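Side-chain contacts in CzcP cation efflux P1-ATPase (Ralstonia metallidurans, PDB 4U9R), which probably exports zinc and related divalent metal ions from the cytoplasm at the expense of ATP, and is represented here by its metal-binding N-terminal extension: residues P43-E46 / R47-E51; R120-A123 / S124-A128; I83-A86 / R87-E90; A155-E158 / Q159-K163. All coordinates share one frame; numbering follows the deposited sequence.

All four are local contacts along helices, interaction 3 at the capped start of one, in the N-terminal extension of the pump, a ferredoxin-like region with two antiparallel three-stranded sheets. Along the chain they come in the order interaction 1, 3, 2, 4. Interactions 1 and 3 lie on helices 43-53 and 85-102, which pack on the sheet of strands 24-29, 58-64 and 73-78; their centres are about 18 Å apart. Interactions 2 and 4 lie on helices 116-127 and 154-162, beside the sheet of strands 103-109, 132-137 and 142-148. Their centres are about 13 Å apart and they touch, Leu126 packing on Ile157. Interaction 1 supplies Cys44 to a cadmium ion that also binds His105 and Glu146, so this metal joins helix 43-53 to strands 103-109 and 142-148.

Interaction 1. Residues P43-E46 / R47-E51. With CD (cadmium ion), chain B.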
ATOM      1  N   PRO A  43       3.289   1.046   1.783  1.00 47.82           N
ATOM      2  CA  PRO A  43       2.784   1.782   2.926  1.00 48.16           C
ATOM      3  C   PRO A  43       1.277   1.662   3.170  1.00 47.50           C
ATOM      4  O   PRO A  43       0.793   2.142   4.202  1.00 42.94           O
ATOM      5  CB  PRO A  43       3.152   3.235   2.605  1.00 48.72           C
ATOM      6  CG  PRO A  43       3.343   3.276   1.142  1.00 49.79           C
ATOM      7  CD  PRO A  43       3.900   1.948   0.781  1.00 51.37           C
ATOM      8  N   CYS A  44       0.559   1.062   2.224  1.00 40.09           N
ATOM      9  CA  CYS A  44      -0.835   0.716   2.408  1.00 38.81           C
ATOM     10  C   CYS A  44      -1.016  -0.237   3.624  1.00 34.25           C
ATOM     11  O   CYS A  44      -1.936  -0.080   4.397  1.00 35.47           O
ATOM     12  CB  CYS A  44      -1.425   0.123   1.107  1.00 33.04           C
ATOM     13  SG  CYS A  44      -2.147   1.421   0.098  1.00 36.69           S
ATOM     14  N   VAL A  45      -0.117  -1.192   3.794  1.00 38.19           N
ATOM     15  CA  VAL A  45      -0.155  -2.107   4.929  1.00 38.04           C
ATOM     16  C   VAL A  45      -0.092  -1.367   6.269  1.00 39.93           C
ATOM     17  O   VAL A  45      -0.893  -1.664   7.184  1.00 39.75           O
ATOM     18  CB  VAL A  45       0.969  -3.158   4.849  1.00 39.94           C
ATOM     19  CG1 VAL A  45       0.946  -4.049   6.090  1.00 40.29           C
ATOM     20  CG2 VAL A  45       0.784  -4.013   3.608  1.00 38.09           C
ATOM     21  N   GLU A  46       0.826  -0.402   6.363  1.00 40.26           N
ATOM     22  CA  GLU A  46       0.972   0.506   7.535  1.00 40.76           C
ATOM     23  C   GLU A  46      -0.214   1.433   7.701  1.00 35.80           C
ATOM     24  O   GLU A  46      -0.633   1.725   8.836  1.00 32.50           O
ATOM     25  CB  GLU A  46       2.249   1.384   7.421  1.00 47.14           C
ATOM     26  CG  GLU A  46       2.522   2.312   8.617  1.00 56.08           C
ATOM     27  CD  GLU A  46       3.517   3.460   8.324  1.00 65.40           C
ATOM     28  OE1 GLU A  46       4.625   3.485   8.913  1.00 52.86           O
ATOM     29  OE2 GLU A  46       3.186   4.360   7.515  1.00 73.64           O
ATOM     30  N   ARG A  47      -0.734   1.956   6.597  1.00 34.52           N
ATOM     31  CA  ARG A  47      -1.952   2.768   6.699  1.00 37.52           C
ATOM     32  C   ARG A  47      -3.067   1.957   7.384  1.00 35.39           C
ATOM     33  O   ARG A  47      -3.720   2.435   8.311  1.00 35.35           O
ATOM     34  CB  ARG A  47      -2.449   3.239   5.343  1.00 38.81           C
ATOM     35  CG  ARG A  47      -1.952   4.606   4.940  1.00 45.79           C
ATOM     36  CD  ARG A  47      -2.527   5.081   3.589  1.00 47.55           C
ATOM     37  NE  ARG A  47      -1.592   6.017   2.957  1.00 50.07           N
ATOM     38  CZ  ARG A  47      -0.729   5.727   1.976  1.00 50.20           C
ATOM     39  NH1 ARG A  47      -0.702   4.538   1.384  1.00 44.04           N
ATOM     40  NH2 ARG A  47       0.091   6.674   1.548  1.00 55.91           N
ATOM     41  N   LEU A  48      -3.264   0.734   6.907  1.00 32.11           N
ATOM     42  CA  LEU A  48      -4.292  -0.159   7.430  1.00 31.93           C
ATOM     43  C   LEU A  48      -4.047  -0.444   8.899  1.00 31.33           C
ATOM     44  O   LEU A  48      -4.926  -0.253   9.722  1.00 28.21           O
ATOM     45  CB  LEU A  48      -4.324  -1.457   6.637  1.00 32.72           C
ATOM     46  CG  LEU A  48      -5.256  -2.583   7.091  1.00 36.46           C
ATOM     47  CD1 LEU A  48      -6.657  -2.085   7.270  1.00 37.54           C
ATOM     48  CD2 LEU A  48      -5.267  -3.679   6.038  1.00 38.80           C
ATOM     49  N   LEU A  49      -2.843  -0.877   9.234  1.00 30.99           N
ATOM     50  CA  LEU A  49      -2.533  -1.221  10.619  1.00 31.67           C
ATOM     51  C   LEU A  49      -2.641  -0.030  11.550  1.00 30.87           C
ATOM     52  O   LEU A  49      -3.242  -0.152  12.599  1.00 28.93           O
ATOM     53  CB  LEU A  49      -1.150  -1.842  10.762  1.00 33.12           C
ATOM     54  CG  LEU A  49      -0.908  -3.211  10.121  1.00 36.39           C
ATOM     55  CD1 LEU A  49       0.570  -3.580  10.227  1.00 40.44           C
ATOM     56  CD2 LEU A  49      -1.732  -4.252  10.775  1.00 37.79           C
ATOM     57  N   SER A  50      -2.111   1.121  11.172  1.00 30.50           N
ATOM     58  CA  SER A  50      -2.150   2.294  12.087  1.00 32.43           C
ATOM     59  C   SER A  50      -3.576   2.838  12.289  1.00 31.72           C
ATOM     60  O   SER A  50      -3.963   3.277  13.404  1.00 31.30           O
ATOM     61  CB  SER A  50      -1.173   3.401  11.629  1.00 29.69           C
ATOM     62  OG  SER A  50      -1.556   3.951  10.375  1.00 32.13           O
ATOM     63  N   GLU A  51      -4.376   2.765  11.254  1.00 31.51           N
ATOM     64  CA  GLU A  51      -5.799   3.105  11.392  1.00 33.79           C
ATOM     65  C   GLU A  51      -6.516   2.122  12.282  1.00 34.09           C
ATOM     66  O   GLU A  51      -7.276   2.539  13.144  1.00 33.23           O
ATOM     67  CB  GLU A  51      -6.486   3.216  10.039  1.00 36.11           C
ATOM     68  CG  GLU A  51      -6.014   4.463   9.303  1.00 46.99           C
ATOM     69  CD  GLU A  51      -6.730   4.725   7.987  1.00 52.47           C
ATOM     70  OE1 GLU A  51      -7.880   4.256   7.806  1.00 55.35           O
ATOM     71  OE2 GLU A  51      -6.121   5.416   7.138  1.00 58.75           O
TER
HETATM   72 CD    CD B 301      -0.071   1.527  -1.447  1.00 49.38          CD
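Pro43 and Arg47 meet in helix 43-53, an alpha helix of the ferredoxin-like fold that carries a cadmium ligand. The carbonyl O of Pro43 takes the N-H of Arg47 at 2.8 Å, and the arginine chain, extended from CG to NE, runs back toward Cys44. That cysteine comes next. Its SG binds the cadmium ion at 2.6 Å, a site completed by Asp42, His105 and Glu146. Arg47 NH1 lies 3.7 Å from Cys44 SG, the sulfur standing at the edge of the guanidinium and near its plane. The same NH1 is hydrogen-bonded to Glu146, so a second-shell arginine steadies one of the metal's carboxylate ligands, and its charge may lower the negative character of the site. Val45 turns to the core instead: with CG1 anti to the backbone N (chi1 177°), it lies side by side with Leu49, Val45 CG1 to Leu49 CD1 4.2 Å, and both side chains pack on Ile63 of strand 58-64. At Glu46 the interest is in the backbone. Its carbonyl O accepts twice from one residue, from Ser50 N at 2.8 Å and from the Ser50 hydroxyl. A chi1 of 65° swings that OG back over the preceding turn, to 2.9 Å from Glu46 O, and the two donors arrive from opposite faces of the carbonyl plane.

Interaction 2. Residues R120-A123 / S124-A128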
ATOM      1  N   ARG A 120      17.392   9.593  -9.720  1.00 99.72           N
ATOM      2  CA  ARG A 120      17.108  10.503  -8.613  1.00104.10           C
ATOM      3  C   ARG A 120      16.482  11.837  -9.058  1.00100.34           C
ATOM      4  O   ARG A 120      15.826  12.504  -8.268  1.00107.44           O
ATOM      5  CB  ARG A 120      18.389  10.754  -7.816  1.00109.36           C
ATOM      6  CG  ARG A 120      18.159  11.182  -6.377  1.00117.50           C
ATOM      7  CD  ARG A 120      19.449  11.636  -5.706  1.00124.10           C
ATOM      8  NE  ARG A 120      20.254  12.487  -6.584  1.00134.03           N
ATOM      9  CZ  ARG A 120      19.958  13.745  -6.924  1.00137.88           C
ATOM     10  NH1 ARG A 120      18.860  14.344  -6.466  1.00139.57           N
ATOM     11  NH2 ARG A 120      20.769  14.414  -7.738  1.00135.48           N
ATOM     12  N   THR A 121      16.688  12.221 -10.313  1.00 97.52           N
ATOM     13  CA  THR A 121      16.097  13.444 -10.857  1.00 97.46           C
ATOM     14  C   THR A 121      14.641  13.213 -11.249  1.00 93.87           C
ATOM     15  O   THR A 121      13.766  14.024 -10.919  1.00 96.86           O
ATOM     16  CB  THR A 121      16.877  13.940 -12.095  1.00 96.87           C
ATOM     17  OG1 THR A 121      18.223  14.252 -11.715  1.00 95.04           O
ATOM     18  CG2 THR A 121      16.217  15.179 -12.711  1.00 95.13           C
ATOM     19  N   VAL A 122      14.401  12.120 -11.973  1.00 81.22           N
ATOM     20  CA  VAL A 122      13.046  11.700 -12.363  1.00 82.83           C
ATOM     21  C   VAL A 122      12.191  11.289 -11.145  1.00 78.10           C
ATOM     22  O   VAL A 122      10.970  11.426 -11.169  1.00 68.59           O
ATOM     23  CB  VAL A 122      13.100  10.550 -13.400  1.00 78.52           C
ATOM     24  CG1 VAL A 122      11.724   9.938 -13.640  1.00 75.11           C
ATOM     25  CG2 VAL A 122      13.700  11.060 -14.708  1.00 83.85           C
ATOM     26  N   ALA A 123      12.837  10.791 -10.093  1.00 76.78           N
ATOM     27  CA  ALA A 123      12.161  10.562  -8.827  1.00 81.31           C
ATOM     28  C   ALA A 123      11.435  11.836  -8.365  1.00 85.39           C
ATOM     29  O   ALA A 123      10.248  11.794  -8.022  1.00 81.74           O
ATOM     30  CB  ALA A 123      13.157  10.098  -7.773  1.00 82.98           C
ATOM     31  N   SER A 124      12.149  12.965  -8.381  1.00 82.08           N
ATOM     32  CA  SER A 124      11.582  14.252  -7.966  1.00 80.47           C
ATOM     33  C   SER A 124      10.511  14.765  -8.920  1.00 74.75           C
ATOM     34  O   SER A 124       9.594  15.469  -8.498  1.00 68.96           O
ATOM     35  CB  SER A 124      12.680  15.317  -7.813  1.00 85.01           C
ATOM     36  OG  SER A 124      13.497  15.059  -6.681  1.00 85.34           O
ATOM     37  N   GLN A 125      10.637  14.444 -10.206  1.00 77.54           N
ATOM     38  CA  GLN A 125       9.628  14.863 -11.185  1.00 80.84           C
ATOM     39  C   GLN A 125       8.301  14.163 -10.924  1.00 79.91           C
ATOM     40  O   GLN A 125       7.236  14.759 -11.107  1.00 86.95           O
ATOM     41  CB  GLN A 125      10.086  14.595 -12.628  1.00 82.12           C
ATOM     42  CG  GLN A 125      10.917  15.725 -13.233  1.00 85.76           C
ATOM     43  CD  GLN A 125      11.722  15.298 -14.456  1.00 78.21           C
ATOM     44  OE1 GLN A 125      11.256  14.518 -15.285  1.00 74.82           O
ATOM     45  NE2 GLN A 125      12.942  15.818 -14.568  1.00 81.56           N
ATOM     46  N   LEU A 126       8.373  12.895 -10.520  1.00 75.90           N
ATOM     47  CA  LEU A 126       7.174  12.119 -10.173  1.00 66.77           C
ATOM     48  C   LEU A 126       6.511  12.702  -8.918  1.00 63.40           C
ATOM     49  O   LEU A 126       5.327  13.043  -8.958  1.00 67.33           O
ATOM     50  CB  LEU A 126       7.517  10.638 -10.002  1.00 57.98           C
ATOM     51  CG  LEU A 126       7.721   9.894 -11.329  1.00 58.95           C
ATOM     52  CD1 LEU A 126       8.360   8.527 -11.117  1.00 54.85           C
ATOM     53  CD2 LEU A 126       6.418   9.768 -12.117  1.00 55.53           C
ATOM     54  N   ARG A 127       7.286  12.879  -7.846  1.00 64.55           N
ATOM     55  CA  ARG A 127       6.777  13.489  -6.608  1.00 75.74           C
ATOM     56  C   ARG A 127       5.995  14.779  -6.851  1.00 81.67           C
ATOM     57  O   ARG A 127       4.949  14.993  -6.236  1.00 90.44           O
ATOM     58  CB  ARG A 127       7.909  13.750  -5.609  1.00 79.08           C
ATOM     59  CG  ARG A 127       8.402  12.500  -4.895  1.00 83.59           C
ATOM     60  CD  ARG A 127       9.406  12.819  -3.792  1.00 87.30           C
ATOM     61  NE  ARG A 127      10.785  12.562  -4.202  1.00 94.73           N
ATOM     62  CZ  ARG A 127      11.365  11.361  -4.228  1.00101.81           C
ATOM     63  NH1 ARG A 127      10.694  10.269  -3.875  1.00104.52           N
ATOM     64  NH2 ARG A 127      12.632  11.244  -4.620  1.00104.43           N
ATOM     65  N   ALA A 128       6.486  15.617  -7.765  1.00 83.31           N
ATOM     66  CA  ALA A 128       5.906  16.939  -8.016  1.00 82.28           C
ATOM     67  C   ALA A 128       4.595  16.924  -8.809  1.00 87.02           C
ATOM     68  O   ALA A 128       3.911  17.950  -8.887  1.00 86.28           O
ATOM     69  CB  ALA A 128       6.923  17.827  -8.714  1.00 82.93           C
TER
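Thr121 and Gln125 pack along the helix, lying side by side and pointing the same way. The methyl CG2 of Thr121 is what touches, 3.8 Å from the amide NE2 of Gln125; the threonine hydroxyl is engaged by Arg117, one turn earlier. One residue on, the apolar pairing is looser: Val122 CG1 and Leu126 CD1 stand 4.4 Å apart. Leu126 also rests on Ala135 and Val137 of strand 132-137, which lays this side of helix 116-127 on an antiparallel sheet of the ferredoxin-like extension; Val122 meets Trp114 of a loop.

Arginine packing comes from Arg127. The chain bends at chi3 (-102°), which folds the guanidinium back over the preceding turn: NH2 reaches Ala123 CB at 3.4 Å, and Ala123 O lies over one face of the group, offset toward its rim. NH1 makes a weak hydrogen bond to Ala135 O of the same sheet.

Backbone bonds underlie all of this. Gln125 N to Thr121 O is 3.2 Å and rather bent, 143° at the hydrogen, and Leu126 N to Val122 O is 3.1 Å. Arg127 N to Ala123 O, also 3.2 Å, is nearly straight at 175°.

Interaction 3. Residues I83-A86 / R87-E90; sequences ISLA and RIRE
Ile83 and Ser84 fold against Arg87 and Ile88 in a local capping contact, largely on the surface, where the loop after strand 73-78 turns into helix 85-102. Ser84 is the N-cap: its OG accepts from Arg87 N at 3.2 Å. A chi1 of 67° sets the hydroxyl between the backbone N and the carbonyl carbon, facing the first turn. Ser84 O then takes Ile88 N at 3.0 Å, beginning the regular helical bonds. Just outside the cap, Ile83 lays its CG1 against the aliphatic part of Arg87, 3.4 Å from CG, the two chains crossing at about a right angle; the CD1 methyl continues to Ile88 CB at 4.2 Å.

This capped end is the start of the long helix 85-102 of the ferredoxin-like extension, whose inner side faces the sheet of strands 24-29, 73-78 and 58-64. Ile88, the buried residue here, packs on Val76 and Tyr78 of the central strand and on Leu26 of an outer one. Leu85 CD1 approaches Ile88 CG2 at 4.1 Å, again crosswise.

Farther round the helix, Arg89 bends at chi3 (61°) back toward the turn before it. NH1 comes to Leu85 CG at 3.7 Å, and Ala86 CA lies over one face of the guanidinium. A water donates to Ala86 O at 2.8 Å and weakly accepts from Arg89 NE, linking the arginine to a carbonyl that also receives Glu90 N.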
ATOM      1  N   ILE A  83     -15.735  -5.568  21.890  1.00 45.50           N
ATOM      2  CA  ILE A  83     -16.164  -5.592  20.483  1.00 39.35           C
ATOM      3  C   ILE A  83     -16.413  -7.007  20.034  1.00 37.35           C
ATOM      4  O   ILE A  83     -15.694  -7.922  20.438  1.00 40.15           O
ATOM      5  CB  ILE A  83     -15.101  -4.903  19.601  1.00 42.00           C
ATOM      6  CG1 ILE A  83     -15.605  -4.680  18.179  1.00 40.36           C
ATOM      7  CG2 ILE A  83     -13.780  -5.677  19.605  1.00 42.01           C
ATOM      8  CD1 ILE A  83     -14.825  -3.593  17.477  1.00 43.13           C
ATOM      9  N   SER A  84     -17.456  -7.213  19.239  1.00 35.51           N
ATOM     10  CA  SER A  84     -17.785  -8.541  18.784  1.00 34.19           C
ATOM     11  C   SER A  84     -16.838  -8.942  17.649  1.00 34.60           C
ATOM     12  O   SER A  84     -16.212  -8.081  17.030  1.00 35.19           O
ATOM     13  CB  SER A  84     -19.223  -8.583  18.320  1.00 35.95           C
ATOM     14  OG  SER A  84     -19.428  -7.815  17.153  1.00 35.38           O
ATOM     15  N   LEU A  85     -16.738 -10.230  17.365  1.00 33.81           N
ATOM     16  CA  LEU A  85     -15.938 -10.670  16.239  1.00 33.03           C
ATOM     17  C   LEU A  85     -16.457 -10.080  14.922  1.00 33.68           C
ATOM     18  O   LEU A  85     -15.690  -9.568  14.108  1.00 33.74           O
ATOM     19  CB  LEU A  85     -15.906 -12.181  16.162  1.00 31.14           C
ATOM     20  CG  LEU A  85     -15.246 -12.748  14.904  1.00 31.06           C
ATOM     21  CD1 LEU A  85     -13.855 -12.194  14.615  1.00 31.80           C
ATOM     22  CD2 LEU A  85     -15.194 -14.255  15.054  1.00 31.35           C
ATOM     23  N   ALA A  86     -17.758 -10.163  14.714  1.00 31.26           N
ATOM     24  CA  ALA A  86     -18.402  -9.581  13.526  1.00 33.94           C
ATOM     25  C   ALA A  86     -18.005  -8.141  13.255  1.00 31.81           C
ATOM     26  O   ALA A  86     -17.723  -7.758  12.132  1.00 32.11           O
ATOM     27  CB  ALA A  86     -19.921  -9.631  13.703  1.00 35.66           C
ATOM     28  N   ARG A  87     -17.989  -7.361  14.315  1.00 32.94           N
ATOM     29  CA  ARG A  87     -17.690  -5.946  14.278  1.00 35.57           C
ATOM     30  C   ARG A  87     -16.176  -5.663  14.088  1.00 33.81           C
ATOM     31  O   ARG A  87     -15.809  -4.797  13.297  1.00 30.67           O
ATOM     32  CB  ARG A  87     -18.233  -5.306  15.577  1.00 40.66           C
ATOM     33  CG  ARG A  87     -17.917  -3.826  15.771  1.00 52.48           C
ATOM     34  CD  ARG A  87     -18.530  -2.943  14.697  1.00 60.32           C
ATOM     35  NE  ARG A  87     -17.902  -1.625  14.654  1.00 69.81           N
ATOM     36  CZ  ARG A  87     -18.284  -0.568  15.373  1.00 83.09           C
ATOM     37  NH1 ARG A  87     -19.312  -0.641  16.224  1.00 86.26           N
ATOM     38  NH2 ARG A  87     -17.624   0.581  15.240  1.00 84.76           N
ATOM     39  N   ILE A  88     -15.285  -6.403  14.756  1.00 31.68           N
ATOM     40  CA  ILE A  88     -13.862  -6.192  14.496  1.00 29.42           C
ATOM     41  C   ILE A  88     -13.535  -6.577  13.043  1.00 26.64           C
ATOM     42  O   ILE A  88     -12.871  -5.820  12.327  1.00 27.29           O
ATOM     43  CB  ILE A  88     -12.923  -6.799  15.566  1.00 30.44           C
ATOM     44  CG1 ILE A  88     -11.486  -6.355  15.338  1.00 34.84           C
ATOM     45  CG2 ILE A  88     -12.927  -8.296  15.540  1.00 32.11           C
ATOM     46  CD1 ILE A  88     -11.271  -4.868  15.276  1.00 35.44           C
ATOM     47  N   ARG A  89     -14.077  -7.677  12.556  1.00 26.00           N
ATOM     48  CA  ARG A  89     -13.758  -8.112  11.189  1.00 26.89           C
ATOM     49  C   ARG A  89     -14.285  -7.096  10.130  1.00 30.93           C
ATOM     50  O   ARG A  89     -13.636  -6.831   9.112  1.00 30.96           O
ATOM     51  CB  ARG A  89     -14.291  -9.521  10.942  1.00 25.72           C
ATOM     52  CG  ARG A  89     -14.061 -10.030   9.531  1.00 27.72           C
ATOM     53  CD  ARG A  89     -14.562 -11.454   9.330  1.00 30.04           C
ATOM     54  NE  ARG A  89     -16.000 -11.549   9.559  1.00 30.54           N
ATOM     55  CZ  ARG A  89     -16.608 -12.336  10.433  1.00 32.14           C
ATOM     56  NH1 ARG A  89     -15.939 -13.159  11.246  1.00 32.78           N
ATOM     57  NH2 ARG A  89     -17.922 -12.285  10.508  1.00 32.05           N
ATOM     58  N   GLU A  90     -15.448  -6.516  10.395  1.00 33.82           N
ATOM     59  CA  GLU A  90     -16.037  -5.496   9.518  1.00 36.11           C
ATOM     60  C   GLU A  90     -15.171  -4.256   9.463  1.00 32.47           C
ATOM     61  O   GLU A  90     -14.936  -3.686   8.391  1.00 33.88           O
ATOM     62  CB  GLU A  90     -17.474  -5.161   9.997  1.00 40.00           C
ATOM     63  CG  GLU A  90     -18.188  -4.009   9.289  1.00 48.28           C
ATOM     64  CD  GLU A  90     -19.667  -3.918   9.687  1.00 59.72           C
ATOM     65  OE1 GLU A  90     -19.990  -3.225  10.690  1.00 61.03           O
ATOM     66  OE2 GLU A  90     -20.500  -4.584   9.028  1.00 66.61           O
TER
HETATM   67  O   HOH W   1     -17.919  -9.051   9.611  1.00 40.83           O

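Interaction 4. Residues A155-E158 / Q159-K163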
ATOM      1  N   ALA A 155      -2.912   6.394 -15.997  1.00 77.83           N
ATOM      2  CA  ALA A 155      -2.872   6.886 -17.374  1.00 72.22           C
ATOM      3  C   ALA A 155      -2.263   8.279 -17.383  1.00 71.78           C
ATOM      4  O   ALA A 155      -1.380   8.562 -18.179  1.00 73.26           O
ATOM      5  CB  ALA A 155      -4.263   6.898 -17.989  1.00 72.09           C
ATOM      6  N   GLY A 156      -2.721   9.128 -16.468  1.00 71.84           N
ATOM      7  CA  GLY A 156      -2.143  10.447 -16.256  1.00 73.60           C
ATOM      8  C   GLY A 156      -0.682  10.472 -15.808  1.00 80.29           C
ATOM      9  O   GLY A 156       0.019  11.463 -16.072  1.00 80.49           O
ATOM     10  N   ILE A 157      -0.235   9.416 -15.109  1.00 75.03           N
ATOM     11  CA  ILE A 157       1.183   9.220 -14.771  1.00 74.09           C
ATOM     12  C   ILE A 157       1.994   8.901 -16.018  1.00 69.60           C
ATOM     13  O   ILE A 157       3.072   9.468 -16.208  1.00 55.81           O
ATOM     14  CB  ILE A 157       1.438   8.049 -13.770  1.00 78.13           C
ATOM     15  CG1 ILE A 157       0.681   8.246 -12.444  1.00 77.76           C
ATOM     16  CG2 ILE A 157       2.937   7.879 -13.505  1.00 72.85           C
ATOM     17  CD1 ILE A 157       0.771   9.639 -11.856  1.00 79.77           C
ATOM     18  N   GLU A 158       1.485   7.978 -16.837  1.00 73.25           N
ATOM     19  CA  GLU A 158       2.157   7.597 -18.075  1.00 82.08           C
ATOM     20  C   GLU A 158       2.275   8.787 -19.038  1.00 85.32           C
ATOM     21  O   GLU A 158       3.341   9.010 -19.615  1.00 82.54           O
ATOM     22  CB  GLU A 158       1.452   6.414 -18.755  1.00 86.85           C
ATOM     23  CG  GLU A 158       2.060   6.044 -20.114  1.00 93.89           C
ATOM     24  CD  GLU A 158       1.926   4.576 -20.488  1.00 97.06           C
ATOM     25  OE1 GLU A 158       1.368   3.788 -19.695  1.00105.30           O
ATOM     26  OE2 GLU A 158       2.395   4.206 -21.586  1.00100.86           O
ATOM     27  N   GLN A 159       1.186   9.543 -19.188  1.00 90.79           N
ATOM     28  CA  GLN A 159       1.153  10.719 -20.066  1.00 92.17           C
ATOM     29  C   GLN A 159       2.137  11.795 -19.601  1.00 85.78           C
ATOM     30  O   GLN A 159       2.739  12.468 -20.428  1.00 80.02           O
ATOM     31  CB  GLN A 159      -0.266  11.315 -20.160  1.00 99.92           C
ATOM     32  CG  GLN A 159      -1.332  10.393 -20.754  1.00106.87           C
ATOM     33  CD  GLN A 159      -1.143  10.112 -22.235  1.00114.72           C
ATOM     34  OE1 GLN A 159      -0.934   8.963 -22.635  1.00116.25           O
ATOM     35  NE2 GLN A 159      -1.221  11.156 -23.059  1.00115.80           N
ATOM     36  N   ALA A 160       2.311  11.943 -18.288  1.00 82.31           N
ATOM     37  CA  ALA A 160       3.281  12.901 -17.725  1.00 83.44           C
ATOM     38  C   ALA A 160       4.766  12.462 -17.828  1.00 83.34           C
ATOM     39  O   ALA A 160       5.661  13.314 -18.003  1.00 71.61           O
ATOM     40  CB  ALA A 160       2.928  13.200 -16.276  1.00 82.86           C
ATOM     41  N   LEU A 161       5.022  11.158 -17.671  1.00 81.55           N
ATOM     42  CA  LEU A 161       6.346  10.586 -17.914  1.00 82.59           C
ATOM     43  C   LEU A 161       6.507  10.147 -19.369  1.00 84.69           C
ATOM     44  O   LEU A 161       7.547   9.611 -19.729  1.00 82.84           O
ATOM     45  CB  LEU A 161       6.642   9.412 -16.970  1.00 80.95           C
ATOM     46  CG  LEU A 161       5.867   8.094 -17.140  1.00 83.77           C
ATOM     47  CD1 LEU A 161       6.447   7.166 -18.216  1.00 82.71           C
ATOM     48  CD2 LEU A 161       5.783   7.364 -15.797  1.00 78.25           C
ATOM     49  N   SER A 162       5.483  10.365 -20.195  1.00 91.42           N
ATOM     50  CA  SER A 162       5.577  10.115 -21.638  1.00 99.30           C
ATOM     51  C   SER A 162       6.693  10.963 -22.246  1.00107.62           C
ATOM     52  O   SER A 162       7.541  10.436 -22.974  1.00113.27           O
ATOM     53  CB  SER A 162       4.251  10.417 -22.348  1.00 98.30           C
ATOM     54  OG  SER A 162       4.275   9.987 -23.698  1.00 98.60           O
ATOM     55  N   LYS A 163       6.693  12.263 -21.928  1.00108.33           N
ATOM     56  CA  LYS A 163       7.736  13.182 -22.393  1.00109.17           C
ATOM     57  C   LYS A 163       9.107  12.472 -22.467  1.00113.14           C
ATOM     58  O   LYS A 163       9.687  12.349 -23.549  1.00122.13           O
ATOM     59  CB  LYS A 163       7.772  14.476 -21.540  1.00106.94           C
ATOM     60  CG  LYS A 163       8.510  14.400 -20.209  1.00107.71           C
ATOM     61  CD  LYS A 163       8.571  15.748 -19.512  1.00110.53           C
ATOM     62  CE  LYS A 163       9.099  15.612 -18.090  1.00110.83           C
ATOM     63  NZ  LYS A 163       9.689  16.878 -17.569  1.00110.39           N
TER
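Ile157 and Leu161 form the tight side of this stretch of helix 154-162. The methyl CG2 of Ile157 comes within 3.7 Å of Leu161 CD2, the two side chains meeting at a slant. With chi1 at 69°, CG of Leu161 sits between its own backbone N and carbonyl carbon, which folds the branch over the turn before: CG lies 3.3 Å from Ile157 O, with CD2 only a little farther from the same oxygen. That carbonyl also accepts Leu161 N at 3.0 Å, so the leucine grips it through the amide and lies against it through its branch. Both residues are buried on Trp108 of strand 103-109, and Ile157 adds a touch on Ile152.

The other side is more open. Gln159, an exposed residue with CG anti to its carbonyl carbon (chi1 -62°), brings that CG to 3.2 Å from Ala155 O, while its N donates to that oxygen at 2.9 Å. Glu158 lies between the two sides, its extended chain partly covered by Trp108 and Leu166; toward 159-163 its CB and CG come near Gln159 N, in the very next residue. Gly156 O takes Ala160 N at 3.2 Å in a bent bond, 144° at the hydrogen, with the donor well above the carbonyl plane. Ala160 CB lies 3.4 Å from Gly156 O and also meets Leu129. An amphipathic last helix with its aliphatic side laid on an antiparallel sheet is the arrangement of the ferredoxin-like fold, here with helix 154-162 laid on strand 103-109.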